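Putative tryptophan halogenase (Xanthomonas campestris pv. campestris, PDB 6Y1W) probably halogenates an aromatic substrate with the help of reduced FAD, as in the flavin-dependent tryptophan halogenases, and was crystallised without the cofactor. Local coordinates at residues Gln79-Thr84 with Arg498-Pro503; His115-Phe120 with His458-Ala463; Ala246-Ala251 with Ala317-Pro322. All coordinates share one frame; numbering follows the deposited sequence.

Contact 1: residues Gln79-Thr84 with Arg498-Pro503; sequences QFMAAT and RYCPAP
The first torsions of M81 and C500 set CG and SG where the two chains meet. CG of M81 lies beside its backbone N and anti to the carbonyl carbon (chi1 -71°), whereas SG of C500 sits between its own N and carbonyl carbon (chi1 59°). The two CB atoms, of M81 and C500, meet at 3.8 Å. A bend in the methionine at chi3 (72°) brings CE back to 3.9 Å from SG of C500, so the thiol lies against both ends of the M81 chain. SD of M81 also approaches the edge of the Y499 ring, near its plane, in a looser contact of 4.3 Å to CE2.

Further along, the meeting is of methyls with carbonyls: CB of A82 lies 3.6 Å from O of P501, and CB of A502 comes within 3.3 Å of O of A82. C500 is the first residue to leave helical geometry after helix 492-499, and from there the chain passes over the last turn of helix 77-83.

No hydrogen bond links the two segments. Several polar groups of the tail are held from outside: Q280 bonds to both C500 O and A502 N, H281 takes A502 O, Q85 takes P503 O, and the Y499 hydroxyl reaches E77. The M81 side chain, which also packs on F88 and Y163, lies about 8 Å from that of K89, the predicted active-site residue. The chemistry implies that nonpolar packing joins the C-terminal tail to this helix, while directional bonds to the tail come from partners such as Q280, H281 and Q85.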
ATOM      1  N   GLN A  79      20.123 -14.499 -20.328  1.00 14.17           N
ATOM      2  CA  GLN A  79      19.622 -15.299 -21.444  1.00 14.63           C
ATOM      3  C   GLN A  79      18.452 -14.610 -22.129  1.00 14.55           C
ATOM      4  O   GLN A  79      18.407 -14.497 -23.364  1.00 16.36           O
ATOM      5  CB  GLN A  79      19.227 -16.679 -20.910  1.00 21.11           C
ATOM      6  CG  GLN A  79      18.527 -17.618 -21.833  1.00 24.15           C
ATOM      7  CD  GLN A  79      17.920 -18.773 -21.020  1.00 31.17           C
ATOM      8  OE1 GLN A  79      16.770 -19.151 -21.215  1.00 58.74           O
ATOM      9  NE2 GLN A  79      18.690 -19.291 -20.066  1.00 40.54           N
ATOM     10  N   PHE A  80      17.514 -14.096 -21.319  1.00 16.40           N
ATOM     11  CA  PHE A  80      16.386 -13.341 -21.850  1.00 13.79           C
ATOM     12  C   PHE A  80      16.860 -12.119 -22.650  1.00 13.46           C
ATOM     13  O   PHE A  80      16.355 -11.853 -23.741  1.00 15.47           O
ATOM     14  CB  PHE A  80      15.477 -12.936 -20.670  1.00 11.82           C
ATOM     15  CG  PHE A  80      14.873 -11.563 -20.821  1.00 12.03           C
ATOM     16  CD1 PHE A  80      13.907 -11.325 -21.820  1.00 14.93           C
ATOM     17  CD2 PHE A  80      15.268 -10.524 -19.994  1.00 14.42           C
ATOM     18  CE1 PHE A  80      13.355 -10.059 -21.987  1.00 13.70           C
ATOM     19  CE2 PHE A  80      14.716  -9.244 -20.154  1.00 13.47           C
ATOM     20  CZ  PHE A  80      13.795  -9.015 -21.149  1.00 13.16           C
ATOM     21  N   MET A  81      17.834 -11.355 -22.114  1.00 12.17           N
ATOM     22  CA  MET A  81      18.267 -10.129 -22.795  1.00 13.55           C
ATOM     23  C   MET A  81      18.974 -10.440 -24.114  1.00 12.88           C
ATOM     24  O   MET A  81      18.734  -9.785 -25.142  1.00 14.61           O
ATOM     25  CB  MET A  81      19.178  -9.323 -21.872  1.00 15.70           C
ATOM     26  CG  MET A  81      18.422  -8.677 -20.709  1.00 14.57           C
ATOM     27  SD  MET A  81      19.459  -7.547 -19.762  1.00 14.86           S
ATOM     28  CE  MET A  81      19.624  -6.142 -20.918  1.00 12.75           C
ATOM     29  N   ALA A  82      19.856 -11.439 -24.107  1.00 15.56           N
ATOM     30  CA  ALA A  82      20.536 -11.800 -25.345  1.00 16.92           C
ATOM     31  C   ALA A  82      19.545 -12.289 -26.389  1.00 14.63           C
ATOM     32  O   ALA A  82      19.712 -12.012 -27.578  1.00 21.01           O
ATOM     33  CB  ALA A  82      21.560 -12.903 -25.074  1.00 19.41           C
ATOM     34  N   ALA A  83      18.489 -12.979 -25.957  1.00 14.40           N
ATOM     35  CA  ALA A  83      17.507 -13.508 -26.887  1.00 13.94           C
ATOM     36  C   ALA A  83      16.560 -12.450 -27.428  1.00 16.06           C
ATOM     37  O   ALA A  83      15.918 -12.705 -28.450  1.00 19.41           O
ATOM     38  CB  ALA A  83      16.656 -14.585 -26.195  1.00 17.56           C
ATOM     39  N   THR A  84      16.498 -11.263 -26.814  1.00 14.64           N
ATOM     40  CA  THR A  84      15.527 -10.262 -27.226  1.00 11.41           C
ATOM     41  C   THR A  84      16.209  -8.982 -27.675  1.00 10.92           C
ATOM     42  O   THR A  84      15.552  -7.949 -27.769  1.00 13.39           O
ATOM     43  CB  THR A  84      14.522  -9.970 -26.104  1.00 13.84           C
ATOM     44  OG1 THR A  84      15.212  -9.501 -24.961  1.00 14.73           O
ATOM     45  CG2 THR A  84      13.719 -11.263 -25.738  1.00 13.85           C
ATOM     46  N   ARG A 498      29.808  -7.811 -22.241  1.00 20.34           N
ATOM     47  CA  ARG A 498      30.247  -8.836 -21.293  1.00 20.92           C
ATOM     48  C   ARG A 498      29.103  -9.624 -20.669  1.00 23.72           C
ATOM     49  O   ARG A 498      29.292 -10.795 -20.303  1.00 24.32           O
ATOM     50  CB  ARG A 498      31.066  -8.208 -20.152  1.00 23.82           C
ATOM     51  CG  ARG A 498      32.177  -7.284 -20.598  1.00 43.43           C
ATOM     52  CD  ARG A 498      33.121  -6.934 -19.439  1.00 63.61           C
ATOM     53  NE  ARG A 498      32.450  -6.254 -18.329  1.00 52.87           N
ATOM     54  CZ  ARG A 498      32.798  -5.052 -17.867  1.00 72.77           C
ATOM     55  NH1 ARG A 498      32.136  -4.507 -16.851  1.00 60.12           N
ATOM     56  NH2 ARG A 498      33.810  -4.391 -18.421  1.00 76.21           N
ATOM     57  N   TYR A 499      27.914  -9.039 -20.541  1.00 16.44           N
ATOM     58  CA  TYR A 499      26.864  -9.651 -19.732  1.00 17.03           C
ATOM     59  C   TYR A 499      25.815 -10.374 -20.564  1.00 15.16           C
ATOM     60  O   TYR A 499      25.375 -11.462 -20.193  1.00 17.83           O
ATOM     61  CB  TYR A 499      26.177  -8.573 -18.885  1.00 17.71           C
ATOM     62  CG  TYR A 499      25.073  -9.087 -17.977  1.00 18.74           C
ATOM     63  CD1 TYR A 499      25.366  -9.819 -16.824  1.00 21.14           C
ATOM     64  CD2 TYR A 499      23.721  -8.813 -18.266  1.00 14.10           C
ATOM     65  CE1 TYR A 499      24.346 -10.287 -16.001  1.00 19.19           C
ATOM     66  CE2 TYR A 499      22.715  -9.253 -17.457  1.00 16.68           C
ATOM     67  CZ  TYR A 499      23.009  -9.991 -16.321  1.00 18.30           C
ATOM     68  OH  TYR A 499      21.998 -10.417 -15.505  1.00 18.39           O
ATOM     69  N   CYS A 500      25.418  -9.799 -21.690  1.00 15.92           N
ATOM     70  CA  CYS A 500      24.303 -10.362 -22.415  1.00 16.10           C
ATOM     71  C   CYS A 500      24.394 -10.056 -23.897  1.00 18.18           C
ATOM     72  O   CYS A 500      23.407  -9.616 -24.480  1.00 17.46           O
ATOM     73  CB  CYS A 500      22.989  -9.830 -21.810  1.00 15.89           C
ATOM     74  SG  CYS A 500      22.853  -8.022 -21.852  1.00 17.53           S
ATOM     75  N   PRO A 501      25.534 -10.304 -24.553  1.00 18.14           N
ATOM     76  CA  PRO A 501      25.654  -9.952 -25.978  1.00 18.72           C
ATOM     77  C   PRO A 501      24.693 -10.737 -26.865  1.00 16.80           C
ATOM     78  O   PRO A 501      24.581 -11.973 -26.787  1.00 19.29           O
ATOM     79  CB  PRO A 501      27.126 -10.275 -26.298  1.00 23.03           C
ATOM     80  CG  PRO A 501      27.507 -11.295 -25.303  1.00 19.02           C
ATOM     81  CD  PRO A 501      26.788 -10.897 -24.032  1.00 18.67           C
ATOM     82  N   ALA A 502      23.924  -9.984 -27.680  1.00 16.59           N
ATOM     83  CA  ALA A 502      23.019 -10.515 -28.682  1.00 14.89           C
ATOM     84  C   ALA A 502      23.728 -10.530 -30.030  1.00 15.07           C
ATOM     85  O   ALA A 502      24.501  -9.620 -30.329  1.00 17.74           O
ATOM     86  CB  ALA A 502      21.746  -9.662 -28.816  1.00 17.73           C
ATOM     87  N   PRO A 503      23.450 -11.527 -30.857  1.00 21.21           N
ATOM     88  CA  PRO A 503      24.087 -11.568 -32.184  1.00 23.47           C
ATOM     89  C   PRO A 503      23.577 -10.454 -33.096  1.00 19.76           C
ATOM     90  O   PRO A 503      22.375 -10.191 -33.180  1.00 18.71           O
ATOM     91  CB  PRO A 503      23.683 -12.949 -32.720  1.00 28.23           C
ATOM     92  CG  PRO A 503      22.401 -13.266 -32.022  1.00 28.83           C
ATOM     93  CD  PRO A 503      22.534 -12.657 -30.629  1.00 28.77           C
TER

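Contact 2: residues His115-Phe120 with His458-Ala463; sequences HWSAGF and HHHPVA
A118 and H460 meet where a type I beta turn, H115 to A118, packs against the bend formed by 458-463. The tight part includes a CH-pi contact: CB of A118 stands over one face of the H460 imidazole, 4.0 Å from its centroid and 27° off the ring normal. CB of A118 also touches CG1 of V462 at 3.8 Å, so the methyl meets both the ring and the valine branch. CG of H460 is anti to the backbone N (chi1 -165°), beside the carbonyl carbon; ND1 accepts V462 N at 3.0 Å, almost in the ring plane, which helps fix the ring's rotation. S117 belongs to this packed part: its OG lies 3.8 Å from CG1 of V462 and is hydrogen-bonded to ND1 of H115 (2.9 Å), which also receives S117 N.

The loose side is at H115, W116 and G119, partly exposed and without contact to 458-463. A bound buffer molecule, probably from the crystallisation liquor, hydrogen-bonds G119 N.

The whole arrangement sits at the dimer interface: Q363 of the second subunit bonds W116 O, Q42 of that subunit bonds P461 O, and its L38 packs on H115 and S117. NE2 of H460 passes close to S117 O at 3.2 Å, but the angle is poor for a bond; its hydrogen-bond partner is the carbonyl oxygen of L362 of the second subunit.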
ATOM      1  N   HIS A 115      13.953  12.205   5.327  1.00 17.40           N
ATOM      2  CA  HIS A 115      13.808  12.129   6.770  1.00 21.67           C
ATOM      3  C   HIS A 115      12.481  11.442   7.052  1.00 17.88           C
ATOM      4  O   HIS A 115      11.568  11.481   6.220  1.00 18.80           O
ATOM      5  CB  HIS A 115      13.834  13.518   7.420  1.00 17.98           C
ATOM      6  CG  HIS A 115      13.903  13.470   8.919  1.00 19.44           C
ATOM      7  ND1 HIS A 115      12.796  13.663   9.721  1.00 18.34           N
ATOM      8  CD2 HIS A 115      14.932  13.195   9.762  1.00 25.51           C
ATOM      9  CE1 HIS A 115      13.142  13.537  10.992  1.00 18.70           C
ATOM     10  NE2 HIS A 115      14.430  13.242  11.048  1.00 25.66           N
ATOM     11  N   TRP A 116      12.357  10.825   8.237  1.00 18.24           N
ATOM     12  CA  TRP A 116      11.080  10.145   8.505  1.00 15.83           C
ATOM     13  C   TRP A 116       9.898  11.095   8.471  1.00 21.94           C
ATOM     14  O   TRP A 116       8.780  10.672   8.153  1.00 20.69           O
ATOM     15  CB  TRP A 116      11.115   9.380   9.837  1.00 22.30           C
ATOM     16  CG  TRP A 116      11.194  10.176  11.127  1.00 21.56           C
ATOM     17  CD1 TRP A 116      12.291  10.316  11.917  1.00 25.06           C
ATOM     18  CD2 TRP A 116      10.118  10.850  11.821  1.00 21.88           C
ATOM     19  NE1 TRP A 116      11.987  11.057  13.035  1.00 29.78           N
ATOM     20  CE2 TRP A 116      10.668  11.407  12.991  1.00 24.31           C
ATOM     21  CE3 TRP A 116       8.757  11.050  11.555  1.00 26.21           C
ATOM     22  CZ2 TRP A 116       9.917  12.141  13.894  1.00 25.05           C
ATOM     23  CZ3 TRP A 116       8.011  11.807  12.460  1.00 26.94           C
ATOM     24  CH2 TRP A 116       8.597  12.321  13.611  1.00 22.11           C
ATOM     25  N   SER A 117      10.120  12.378   8.775  1.00 19.35           N
ATOM     26  CA  SER A 117       9.044  13.360   8.760  1.00 19.88           C
ATOM     27  C   SER A 117       8.857  14.036   7.407  1.00 18.55           C
ATOM     28  O   SER A 117       7.836  14.702   7.215  1.00 19.80           O
ATOM     29  CB  SER A 117       9.297  14.433   9.818  1.00 17.82           C
ATOM     30  OG  SER A 117      10.376  15.294   9.430  1.00 19.39           O
ATOM     31  N   ALA A 118       9.811  13.906   6.468  1.00 18.76           N
ATOM     32  CA  ALA A 118       9.733  14.717   5.250  1.00 16.83           C
ATOM     33  C   ALA A 118      10.633  14.158   4.159  1.00 14.14           C
ATOM     34  O   ALA A 118      11.812  13.872   4.419  1.00 18.98           O
ATOM     35  CB  ALA A 118      10.170  16.161   5.537  1.00 16.65           C
ATOM     36  N   GLY A 119      10.094  14.063   2.949  1.00 19.04           N
ATOM     37  CA  GLY A 119      10.891  13.547   1.852  1.00 16.62           C
ATOM     38  C   GLY A 119      12.003  14.511   1.466  1.00 18.63           C
ATOM     39  O   GLY A 119      11.974  15.704   1.787  1.00 16.26           O
ATOM     40  N   PHE A 120      12.991  13.963   0.734  1.00 16.62           N
ATOM     41  CA  PHE A 120      14.184  14.738   0.358  1.00 17.03           C
ATOM     42  C   PHE A 120      13.844  16.068  -0.305  1.00 18.82           C
ATOM     43  O   PHE A 120      14.572  17.059  -0.149  1.00 18.73           O
ATOM     44  CB  PHE A 120      15.052  13.924  -0.620  1.00 14.79           C
ATOM     45  CG  PHE A 120      16.216  14.732  -1.187  1.00 14.51           C
ATOM     46  CD1 PHE A 120      17.237  15.091  -0.339  1.00 14.82           C
ATOM     47  CD2 PHE A 120      16.272  15.071  -2.544  1.00 16.04           C
ATOM     48  CE1 PHE A 120      18.346  15.828  -0.827  1.00 16.33           C
ATOM     49  CE2 PHE A 120      17.361  15.828  -3.042  1.00 16.30           C
ATOM     50  CZ  PHE A 120      18.393  16.215  -2.153  1.00 15.72           C
ATOM     51  N   HIS A 458       5.497  26.261  -0.681  1.00 16.83           N
ATOM     52  CA  HIS A 458       6.022  26.036   0.651  1.00 18.62           C
ATOM     53  C   HIS A 458       6.699  24.685   0.665  1.00 20.16           C
ATOM     54  O   HIS A 458       6.558  23.900  -0.270  1.00 20.06           O
ATOM     55  CB  HIS A 458       4.896  26.071   1.698  1.00 20.76           C
ATOM     56  CG  HIS A 458       4.207  27.392   1.763  1.00 18.10           C
ATOM     57  ND1 HIS A 458       4.715  28.457   2.481  1.00 26.01           N
ATOM     58  CD2 HIS A 458       3.088  27.847   1.147  1.00 24.18           C
ATOM     59  CE1 HIS A 458       3.918  29.503   2.326  1.00 21.12           C
ATOM     60  NE2 HIS A 458       2.922  29.157   1.529  1.00 25.18           N
ATOM     61  N   HIS A 459       7.516  24.470   1.678  1.00 21.15           N
ATOM     62  CA  HIS A 459       8.099  23.162   1.950  1.00 20.49           C
ATOM     63  C   HIS A 459       7.907  22.824   3.421  1.00 21.75           C
ATOM     64  O   HIS A 459       7.485  23.662   4.229  1.00 21.30           O
ATOM     65  CB  HIS A 459       9.585  23.137   1.595  1.00 21.89           C
ATOM     66  CG  HIS A 459      10.395  24.123   2.375  1.00 16.51           C
ATOM     67  ND1 HIS A 459      10.828  25.319   1.844  1.00 23.02           N
ATOM     68  CD2 HIS A 459      10.859  24.083   3.645  1.00 18.06           C
ATOM     69  CE1 HIS A 459      11.510  25.980   2.760  1.00 20.95           C
ATOM     70  NE2 HIS A 459      11.534  25.261   3.863  1.00 20.15           N
ATOM     71  N   HIS A 460       8.252  21.583   3.769  1.00 17.42           N
ATOM     72  CA  HIS A 460       8.074  21.123   5.140  1.00 17.81           C
ATOM     73  C   HIS A 460       8.942  21.964   6.073  1.00 20.01           C
ATOM     74  O   HIS A 460      10.142  22.135   5.821  1.00 17.20           O
ATOM     75  CB  HIS A 460       8.446  19.641   5.245  1.00 18.14           C
ATOM     76  CG  HIS A 460       7.968  18.976   6.496  1.00 18.83           C
ATOM     77  ND1 HIS A 460       8.370  19.378   7.745  1.00 17.95           N
ATOM     78  CD2 HIS A 460       7.141  17.913   6.687  1.00 19.63           C
ATOM     79  CE1 HIS A 460       7.821  18.600   8.663  1.00 20.55           C
ATOM     80  NE2 HIS A 460       7.070  17.704   8.046  1.00 15.94           N
ATOM     81  N   PRO A 461       8.380  22.515   7.150  1.00 16.24           N
ATOM     82  CA  PRO A 461       9.191  23.346   8.060  1.00 20.40           C
ATOM     83  C   PRO A 461      10.337  22.616   8.766  1.00 22.24           C
ATOM     84  O   PRO A 461      11.212  23.285   9.329  1.00 21.20           O
ATOM     85  CB  PRO A 461       8.161  23.892   9.067  1.00 21.19           C
ATOM     86  CG  PRO A 461       6.992  22.993   8.963  1.00 20.54           C
ATOM     87  CD  PRO A 461       6.959  22.438   7.558  1.00 18.36           C
ATOM     88  N   VAL A 462      10.398  21.283   8.751  1.00 17.26           N
ATOM     89  CA  VAL A 462      11.542  20.653   9.390  1.00 18.65           C
ATOM     90  C   VAL A 462      12.839  21.077   8.683  1.00 17.01           C
ATOM     91  O   VAL A 462      13.899  21.132   9.307  1.00 22.22           O
ATOM     92  CB  VAL A 462      11.390  19.121   9.417  1.00 19.44           C
ATOM     93  CG1 VAL A 462      11.655  18.534   8.036  1.00 18.98           C
ATOM     94  CG2 VAL A 462      12.333  18.513  10.438  1.00 21.33           C
ATOM     95  N   ALA A 463      12.754  21.418   7.400  1.00 18.21           N
ATOM     96  CA  ALA A 463      13.972  21.839   6.712  1.00 18.33           C
ATOM     97  C   ALA A 463      14.405  23.223   7.185  1.00 22.93           C
ATOM     98  O   ALA A 463      15.575  23.597   7.025  1.00 23.53           O
ATOM     99  CB  ALA A 463      13.743  21.807   5.207  1.00 19.23           C
TER

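Contact 3: residues Ala246-Ala251 with Ala317-Pro322; sequences ADSALA and ALRFTP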
ATOM      1  N   ALA A 246      -4.174  11.697 -27.930  1.00 14.76           N
ATOM      2  CA  ALA A 246      -3.497  10.871 -28.936  1.00 15.67           C
ATOM      3  C   ALA A 246      -4.327   9.655 -29.329  1.00 15.58           C
ATOM      4  O   ALA A 246      -5.000   9.047 -28.498  1.00 18.74           O
ATOM      5  CB  ALA A 246      -2.149  10.420 -28.371  1.00 13.68           C
ATOM      6  N   ASP A 247      -4.281   9.317 -30.615  1.00 14.73           N
ATOM      7  CA  ASP A 247      -5.048   8.178 -31.114  1.00 14.75           C
ATOM      8  C   ASP A 247      -4.355   7.524 -32.299  1.00 15.70           C
ATOM      9  O   ASP A 247      -4.920   6.577 -32.871  1.00 16.14           O
ATOM     10  CB  ASP A 247      -6.462   8.619 -31.511  1.00 17.31           C
ATOM     11  CG  ASP A 247      -6.469   9.633 -32.660  1.00 25.57           C
ATOM     12  OD1 ASP A 247      -5.414   9.955 -33.239  1.00 21.40           O
ATOM     13  OD2 ASP A 247      -7.559  10.151 -32.985  1.00 23.58           O
ATOM     14  N   SER A 248      -3.123   7.930 -32.624  1.00 17.67           N
ATOM     15  CA  SER A 248      -2.450   7.463 -33.823  1.00 15.09           C
ATOM     16  C   SER A 248      -0.951   7.349 -33.543  1.00 13.63           C
ATOM     17  O   SER A 248      -0.409   8.082 -32.716  1.00 15.28           O
ATOM     18  CB  SER A 248      -2.650   8.448 -34.976  1.00 22.58           C
ATOM     19  OG  SER A 248      -4.038   8.660 -35.253  1.00 21.40           O
ATOM     20  N   ALA A 249      -0.287   6.458 -34.278  1.00 15.90           N
ATOM     21  CA  ALA A 249       1.166   6.456 -34.222  1.00 18.17           C
ATOM     22  C   ALA A 249       1.726   6.017 -35.570  1.00 19.68           C
ATOM     23  O   ALA A 249       1.068   5.316 -36.353  1.00 20.25           O
ATOM     24  CB  ALA A 249       1.703   5.531 -33.133  1.00 18.12           C
ATOM     25  N   LEU A 250       2.966   6.425 -35.825  1.00 17.67           N
ATOM     26  CA  LEU A 250       3.758   5.890 -36.929  1.00 17.62           C
ATOM     27  C   LEU A 250       5.054   5.373 -36.324  1.00 15.82           C
ATOM     28  O   LEU A 250       5.683   6.101 -35.552  1.00 18.59           O
ATOM     29  CB  LEU A 250       4.122   6.981 -37.950  1.00 20.51           C
ATOM     30  CG  LEU A 250       3.072   7.377 -38.970  1.00 31.03           C
ATOM     31  CD1 LEU A 250       3.453   8.719 -39.622  1.00 27.65           C
ATOM     32  CD2 LEU A 250       2.911   6.251 -40.010  1.00 24.38           C
ATOM     33  N   ALA A 251       5.476   4.154 -36.689  1.00 16.26           N
ATOM     34  CA  ALA A 251       6.654   3.567 -36.055  1.00 17.09           C
ATOM     35  C   ALA A 251       7.657   3.129 -37.115  1.00 20.60           C
ATOM     36  O   ALA A 251       7.271   2.684 -38.199  1.00 20.06           O
ATOM     37  CB  ALA A 251       6.273   2.373 -35.165  1.00 17.99           C
ATOM     38  N   ALA A 317       1.726   2.352 -39.638  1.00 20.01           N
ATOM     39  CA  ALA A 317       0.713   3.198 -39.013  1.00 23.07           C
ATOM     40  C   ALA A 317      -0.143   2.400 -38.044  1.00 25.64           C
ATOM     41  O   ALA A 317      -0.529   1.261 -38.322  1.00 29.44           O
ATOM     42  CB  ALA A 317      -0.177   3.843 -40.077  1.00 24.90           C
ATOM     43  N   LEU A 318      -0.425   2.996 -36.894  1.00 24.42           N
ATOM     44  CA  LEU A 318      -1.148   2.336 -35.817  1.00 22.29           C
ATOM     45  C   LEU A 318      -2.248   3.270 -35.335  1.00 20.19           C
ATOM     46  O   LEU A 318      -2.091   4.496 -35.396  1.00 19.56           O
ATOM     47  CB  LEU A 318      -0.221   2.023 -34.643  1.00 28.28           C
ATOM     48  CG  LEU A 318       1.217   1.636 -35.022  1.00 48.92           C
ATOM     49  CD1 LEU A 318       2.160   1.588 -33.810  1.00 40.23           C
ATOM     50  CD2 LEU A 318       1.193   0.303 -35.744  1.00 46.62           C
ATOM     51  N   ARG A 319      -3.356   2.686 -34.873  1.00 18.61           N
ATOM     52  CA  ARG A 319      -4.447   3.431 -34.255  1.00 17.47           C
ATOM     53  C   ARG A 319      -4.736   2.865 -32.870  1.00 17.89           C
ATOM     54  O   ARG A 319      -4.543   1.674 -32.606  1.00 19.93           O
ATOM     55  CB  ARG A 319      -5.759   3.392 -35.084  1.00 23.35           C
ATOM     56  CG  ARG A 319      -5.730   4.268 -36.347  1.00 23.01           C
ATOM     57  CD  ARG A 319      -5.476   5.735 -35.994  1.00 37.08           C
ATOM     58  NE  ARG A 319      -6.611   6.357 -35.301  1.00 33.59           N
ATOM     59  CZ  ARG A 319      -7.646   6.926 -35.925  1.00 38.57           C
ATOM     60  NH1 ARG A 319      -8.650   7.455 -35.225  1.00 42.31           N
ATOM     61  NH2 ARG A 319      -7.691   6.942 -37.254  1.00 35.36           N
ATOM     62  N   PHE A 320      -5.231   3.719 -31.980  1.00 20.23           N
ATOM     63  CA  PHE A 320      -5.548   3.266 -30.628  1.00 19.45           C
ATOM     64  C   PHE A 320      -6.397   4.346 -29.978  1.00 17.52           C
ATOM     65  O   PHE A 320      -6.579   5.429 -30.538  1.00 21.79           O
ATOM     66  CB  PHE A 320      -4.282   3.007 -29.812  1.00 19.05           C
ATOM     67  CG  PHE A 320      -3.263   4.094 -29.935  1.00 19.72           C
ATOM     68  CD1 PHE A 320      -3.444   5.294 -29.286  1.00 19.25           C
ATOM     69  CD2 PHE A 320      -2.121   3.908 -30.717  1.00 26.82           C
ATOM     70  CE1 PHE A 320      -2.473   6.301 -29.390  1.00 21.66           C
ATOM     71  CE2 PHE A 320      -1.185   4.891 -30.846  1.00 28.99           C
ATOM     72  CZ  PHE A 320      -1.370   6.102 -30.185  1.00 23.50           C
ATOM     73  N   THR A 321      -6.913   4.053 -28.787  1.00 18.31           N
ATOM     74  CA  THR A 321      -7.662   5.063 -28.040  1.00 18.19           C
ATOM     75  C   THR A 321      -7.509   4.758 -26.556  1.00 17.32           C
ATOM     76  O   THR A 321      -7.518   3.577 -26.175  1.00 20.05           O
ATOM     77  CB  THR A 321      -9.157   5.123 -28.454  1.00 24.41           C
ATOM     78  OG1 THR A 321      -9.798   6.273 -27.877  1.00 21.88           O
ATOM     79  CG2 THR A 321      -9.900   3.849 -28.079  1.00 22.09           C
ATOM     80  N   PRO A 322      -7.333   5.790 -25.723  1.00 16.63           N
ATOM     81  CA  PRO A 322      -7.107   5.600 -24.281  1.00 17.93           C
ATOM     82  C   PRO A 322      -8.397   5.176 -23.606  1.00 23.48           C
ATOM     83  O   PRO A 322      -9.428   5.827 -23.774  1.00 22.32           O
ATOM     84  CB  PRO A 322      -6.675   6.993 -23.798  1.00 17.45           C
ATOM     85  CG  PRO A 322      -7.392   7.932 -24.827  1.00 17.70           C
ATOM     86  CD  PRO A 322      -7.307   7.212 -26.121  1.00 20.70           C
TER
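F320 and A249 form the apolar centre of this antiparallel strand pair, in which 316-319 is the edge strand, within this chain, of a mixed sheet. CB of A249 lies at the edge of the phenyl ring, in its plane and 3.7 Å from CE2, while the backbone carbon of D247 sits over one face, offset toward the rim. A246 adds its methyl near CE1, and CD1 of L318 touches CB of A249 on the side these two residues share. On the other side of the sheet, CD2 of L250 meets CB of A317 at 3.9 Å. The F320 side chain comes to about 6 Å from that of L338, a predicted FAD-binding residue.

Backbone bonds join the strands around these contacts: L318 N to A249 O at 2.8 Å and A249 N to L318 O at 2.9 Å. At the strand's start D247 and S248 both face Y289 of strand 283-289, a classic beta bulge. O of D247 accepts F320 N at 3.0 Å and, more weakly, NE of R319.

Outward lies the polar edge. R319, bent at chi2 and chi3, runs beside the D247 side chain, their planar groups 44° apart; NH1 and OD2 make a long, purely electrostatic pair at 3.7 Å. S291 holds OD2 by a hydrogen bond. OG of S248 donates to OD1 of D247 at 2.8 Å, meeting it from above the carboxylate plane.

In the fold
From the N terminus, the first contact segment met is on helix 77-83, the near end of contact 1, whose partner is the end of helix 492-499 and the tail that follows; this closes the longest loop and brings the C-terminal tail back to the early part of the fold. Within that span contact 2 joins the loop before helix 120-129 to the one before helix 468-486, at the dimer interface. Contact 3 lies within both spans, pairing strand 248-254 with 316-319 at one margin, within this chain, of a mixed sheet. None of the loops cross. Contacts 2 and 3 lie on opposite sides of the chain's centre, about 42 Å apart between centres.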